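Local atomic coordinates of catechol O-methyltransferase (Mycobacterium tuberculosis, PDB entry 6JCL), a protein that catalyses the metal-dependent transfer of a methyl group from S-adenosyl-L-methionine to a hydroxyl of catechol-like compounds, yielding guaiacols. Residues P25-A30 with G71-I76; A33-A36 with P40-A43. All blocks are in the same frame, centred on the assembly; numbering follows the deposited sequence.

How the contacts relate
From the N terminus, the chain runs through helix 25-36, whose first half enters contact 1 and whose last turn enters contact 2. Contact 2 closes first: after a three-residue link, P40-A43 comes back beside the end of the helix. The chain then passes through helix 46-58 and strand 63-67 before G71-I76 meets P25-A30, so the small loop of contact 2 falls wholly within the large one of contact 1. The two meet where F73 CB lies 3.8 Å from A43 CB. Together they join helix 25-36 to the start of helix 73-82 and to the loop before helix 46-58, and both border the bound S-adenosyl-L-homocysteine.

Contact 1: P25-A30 with G71-I76; sequences PALAAA and GGFSTI. With SAH (S-adenosyl-L-homocysteine), chain I.
L27 overlaps the F73 ring obliquely near its CE2 corner, with L27 CD2 3.6 Å from F73 CE2. The contact belongs to the class I Rossmann-like methyltransferase fold: helix 25-36 packs against the first turn of helix 73-82, which follows the loop after strand 63-67 in the cofactor site. The two side chains cross at about a right angle. L27 CB also comes close, 3.7 Å from F73 CE2, while L27 CD1 stands farther off, 4.1 Å from both F73 CE2 and F73 CZ. The leucine thus gathers about F73 CE2, with L27 CD2 also close to F73 CD2. F73 holds its CG anti to the backbone N (chi1 -171°), which carries the ring from a laterally directed CB over to the leucine. I76 completes the apolar patch: I76 CG2 lies 3.9 Å from L27 CD2, and I76 CD1 touches both that methyl and A30 CB. L27 CD2 thus meets both F73 and I76, and the contact across the helices is purely apolar.

Around this patch, W77 meets the F73 ring edge-to-face and also touches L27, while V44 and A43 pack on F73. G72 is the N-cap residue of helix 73-82; its backbone angles (phi 86°) leave no room for a CB beside the carbonyl O of G71, which by itself calls for glycine. The other side of this helix start faces the ligand. S74 N gives a hydrogen bond to SAH O, a carboxylate oxygen, 3.2 Å long and fairly straight at 161°. Placed at the N-terminal end of the helix, this carboxylate would probably also feel a favourable helix dipole. E66, bonded to S74 OG through OE2, probably steadies the serine hydroxyl, and SAH N donates to that same S74 OG at 2.8 Å.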
# COMPACT_ATOMS: atom_id res chain seq x y z
N PRO A 25 -16.68 -15.02 8.60
CA PRO A 25 -18.15 -15.03 8.63
C PRO A 25 -18.75 -13.65 8.80
O PRO A 25 -19.88 -13.42 8.36
CB PRO A 25 -18.48 -15.95 9.81
CG PRO A 25 -17.22 -16.06 10.59
CD PRO A 25 -16.08 -15.80 9.69
N ALA A 26 -18.05 -12.71 9.45
CA ALA A 26 -18.59 -11.35 9.55
C ALA A 26 -18.67 -10.70 8.17
O ALA A 26 -19.68 -10.07 7.83
CB ALA A 26 -17.73 -10.50 10.49
N LEU A 27 -17.64 -10.86 7.36
CA LEU A 27 -17.70 -10.29 6.02
C LEU A 27 -18.60 -11.10 5.10
O LEU A 27 -19.27 -10.52 4.24
CB LEU A 27 -16.30 -10.19 5.43
CG LEU A 27 -15.41 -9.21 6.21
CD1 LEU A 27 -14.01 -9.36 5.72
CD2 LEU A 27 -15.88 -7.77 6.08
N ALA A 28 -18.66 -12.43 5.28
CA ALA A 28 -19.63 -13.23 4.53
C ALA A 28 -21.06 -12.78 4.84
O ALA A 28 -21.88 -12.63 3.92
CB ALA A 28 -19.44 -14.72 4.82
N ALA A 29 -21.37 -12.54 6.11
CA ALA A 29 -22.70 -12.06 6.45
C ALA A 29 -22.95 -10.66 5.88
O ALA A 29 -24.07 -10.36 5.45
CB ALA A 29 -22.89 -12.06 7.97
N ALA A 30 -21.93 -9.80 5.88
CA ALA A 30 -22.09 -8.45 5.33
C ALA A 30 -22.41 -8.48 3.84
O ALA A 30 -23.23 -7.69 3.36
CB ALA A 30 -20.84 -7.61 5.58
N GLY A 71 -22.30 -0.78 2.04
CA GLY A 71 -22.73 -1.70 3.07
C GLY A 71 -21.75 -1.86 4.21
O GLY A 71 -21.92 -2.76 5.04
N GLY A 72 -20.70 -1.03 4.26
CA GLY A 72 -19.75 -1.08 5.36
C GLY A 72 -18.61 -2.07 5.23
O GLY A 72 -17.92 -2.33 6.23
N PHE A 73 -18.37 -2.63 4.04
CA PHE A 73 -17.31 -3.64 3.94
C PHE A 73 -15.94 -3.01 4.17
O PHE A 73 -15.16 -3.48 5.01
CB PHE A 73 -17.41 -4.33 2.56
CG PHE A 73 -16.52 -5.53 2.39
CD1 PHE A 73 -15.22 -5.39 1.91
CD2 PHE A 73 -16.99 -6.80 2.67
CE1 PHE A 73 -14.38 -6.53 1.74
CE2 PHE A 73 -16.17 -7.92 2.50
CZ PHE A 73 -14.86 -7.77 2.03
N SER A 74 -15.63 -1.92 3.45
CA SER A 74 -14.38 -1.21 3.72
C SER A 74 -14.34 -0.67 5.15
O SER A 74 -13.29 -0.68 5.80
CB SER A 74 -14.19 -0.06 2.71
OG SER A 74 -15.30 0.83 2.72
N THR A 75 -15.50 -0.23 5.66
CA THR A 75 -15.60 0.32 7.01
C THR A 75 -15.23 -0.70 8.08
O THR A 75 -14.54 -0.36 9.05
CB THR A 75 -17.03 0.81 7.24
OG1 THR A 75 -17.53 1.38 6.01
CG2 THR A 75 -17.07 1.83 8.37
N ILE A 76 -15.70 -1.94 7.92
CA ILE A 76 -15.37 -3.00 8.86
C ILE A 76 -13.86 -3.18 8.95
O ILE A 76 -13.29 -3.27 10.04
CB ILE A 76 -16.07 -4.31 8.46
CG1 ILE A 76 -17.58 -4.24 8.76
CG2 ILE A 76 -15.43 -5.49 9.18
CD1 ILE A 76 -18.42 -5.35 8.06
N SAH I . -16.33 2.04 0.38
CA SAH I . -17.32 1.00 0.09
CB SAH I . -17.95 1.25 -1.27
CG SAH I . -18.51 2.65 -1.46
SD SAH I . -19.52 2.71 -2.96
C SAH I . -16.69 -0.39 0.14
O SAH I . -17.20 -1.32 0.78
OXT SAH I . -15.63 -0.57 -0.44
C5' SAH I . -19.81 4.49 -2.97
C4' SAH I . -20.81 4.97 -1.92
O4' SAH I . -20.78 6.38 -1.90
C3' SAH I . -22.27 4.59 -2.20
O3' SAH I . -22.80 3.94 -1.05
C2' SAH I . -22.98 5.91 -2.44
O2' SAH I . -24.35 5.92 -2.05
C1' SAH I . -22.08 6.88 -1.67
N9 SAH I . -22.18 8.29 -2.08
C8 SAH I . -22.33 8.77 -3.36
N7 SAH I . -22.37 10.12 -3.28
C5 SAH I . -22.23 10.48 -1.98
C6 SAH I . -22.22 11.73 -1.37
N6 SAH I . -22.35 12.87 -2.07
N1 SAH I . -22.06 11.79 -0.00
C2 SAH I . -21.94 10.62 0.75
N3 SAH I . -21.97 9.39 0.14
C4 SAH I . -22.11 9.34 -1.22

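Contact 2: A33-A36 with P40-A43; sequences ASDA and PRIA. With SAH (S-adenosyl-L-homocysteine), chain I.
D35 and R41 meet with the carboxylate and guanidinium planes almost perpendicular, 89° apart, and with their side chains crossing at about a right angle. They form a surface salt bridge between the last turn of helix 25-36 and the loop that leads to helix 46-58 in this Rossmann-like methyltransferase. D35 OD2 stands over one face of the guanidinium, 2.7 Å from R41 NH1 and 3.2 Å from R41 CZ. D35 OD1 lies 3.1 Å from R41 NE. The acid therefore does not form the flat, two-pronged pairing in which both oxygens lie in line with N-H bonds; the attraction is probably largely electrostatic.

The arginine reaches the acid by bending at chi3 (93°), after an extended chi2, which turns the guanidinium across the carboxylate. R41 is also the centre of an inverse gamma turn, in which I42 N makes a weak hydrogen bond to P40 O. Its long side chain reaches back to D35, while the residues after it border the ligand: I42 CD1 is 3.8 Å from the sulfur, SAH SD. K209 NZ binds the carbonyl oxygens of both I42 and A43, tying this loop to the connection between strands 198-206 and 212-219. Beyond the turn, A43 CB comes to 3.5 Å from SAH O, in the ligand's carboxylate.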
# COMPACT_ATOMS: atom_id res chain seq x y z
N ALA A 33 -26.04 -9.74 3.41
CA ALA A 33 -27.02 -8.71 3.74
C ALA A 33 -27.04 -7.62 2.68
O ALA A 33 -28.10 -7.06 2.37
CB ALA A 33 -26.72 -8.12 5.12
N SER A 34 -25.87 -7.28 2.14
CA SER A 34 -25.81 -6.29 1.07
C SER A 34 -26.54 -6.79 -0.17
O SER A 34 -27.33 -6.05 -0.78
CB SER A 34 -24.35 -5.96 0.74
OG SER A 34 -23.69 -5.38 1.85
N ASP A 35 -26.33 -8.06 -0.54
CA ASP A 35 -27.03 -8.63 -1.68
C ASP A 35 -28.53 -8.63 -1.46
O ASP A 35 -29.30 -8.27 -2.36
CB ASP A 35 -26.57 -10.07 -1.95
CG ASP A 35 -25.21 -10.13 -2.61
OD1 ASP A 35 -24.70 -9.08 -3.04
OD2 ASP A 35 -24.66 -11.25 -2.70
N ALA A 36 -28.96 -9.01 -0.25
CA ALA A 36 -30.38 -9.07 0.05
C ALA A 36 -31.05 -7.71 -0.11
O ALA A 36 -32.22 -7.64 -0.49
CB ALA A 36 -30.61 -9.62 1.46
N PRO A 40 -25.25 -2.52 -5.00
CA PRO A 40 -24.30 -2.89 -6.06
C PRO A 40 -23.11 -3.62 -5.46
O PRO A 40 -22.62 -3.29 -4.38
CB PRO A 40 -23.90 -1.55 -6.67
CG PRO A 40 -24.21 -0.52 -5.61
CD PRO A 40 -25.40 -1.06 -4.86
N ARG A 41 -22.63 -4.64 -6.18
CA ARG A 41 -21.53 -5.47 -5.68
C ARG A 41 -20.19 -4.83 -6.05
O ARG A 41 -19.44 -5.32 -6.89
CB ARG A 41 -21.67 -6.88 -6.24
CG ARG A 41 -23.04 -7.46 -5.92
CD ARG A 41 -23.23 -8.87 -6.44
NE ARG A 41 -22.88 -9.84 -5.41
CZ ARG A 41 -23.08 -11.14 -5.52
NH1 ARG A 41 -22.73 -11.95 -4.52
NH2 ARG A 41 -23.63 -11.64 -6.62
N ILE A 42 -19.90 -3.71 -5.38
CA ILE A 42 -18.75 -2.89 -5.75
C ILE A 42 -17.86 -2.58 -4.54
O ILE A 42 -17.08 -1.63 -4.56
CB ILE A 42 -19.20 -1.59 -6.43
CG1 ILE A 42 -20.01 -0.72 -5.45
CG2 ILE A 42 -19.99 -1.89 -7.77
CD1 ILE A 42 -20.39 0.68 -6.02
N ALA A 43 -17.99 -3.37 -3.48
CA ALA A 43 -17.16 -3.21 -2.29
C ALA A 43 -15.70 -3.52 -2.60
O ALA A 43 -15.37 -4.18 -3.58
CB ALA A 43 -17.65 -4.16 -1.19
N SAH I . -16.33 2.04 0.38
CA SAH I . -17.32 1.00 0.09
CB SAH I . -17.95 1.25 -1.27
CG SAH I . -18.51 2.65 -1.46
SD SAH I . -19.52 2.71 -2.96
C SAH I . -16.69 -0.39 0.14
O SAH I . -17.20 -1.32 0.78
OXT SAH I . -15.63 -0.57 -0.44
C5' SAH I . -19.81 4.49 -2.97
C4' SAH I . -20.81 4.97 -1.92
O4' SAH I . -20.78 6.38 -1.90
C3' SAH I . -22.27 4.59 -2.20
O3' SAH I . -22.80 3.94 -1.05
C2' SAH I . -22.98 5.91 -2.44
O2' SAH I . -24.35 5.92 -2.05
C1' SAH I . -22.08 6.88 -1.67
N9 SAH I . -22.18 8.29 -2.08
C8 SAH I . -22.33 8.77 -3.36
N7 SAH I . -22.37 10.12 -3.28
C5 SAH I . -22.23 10.48 -1.98
C6 SAH I . -22.22 11.73 -1.37
N6 SAH I . -22.35 12.87 -2.07
N1 SAH I . -22.06 11.79 -0.00
C2 SAH I . -21.94 10.62 0.75
N3 SAH I . -21.97 9.39 0.14
C4 SAH I . -22.11 9.34 -1.22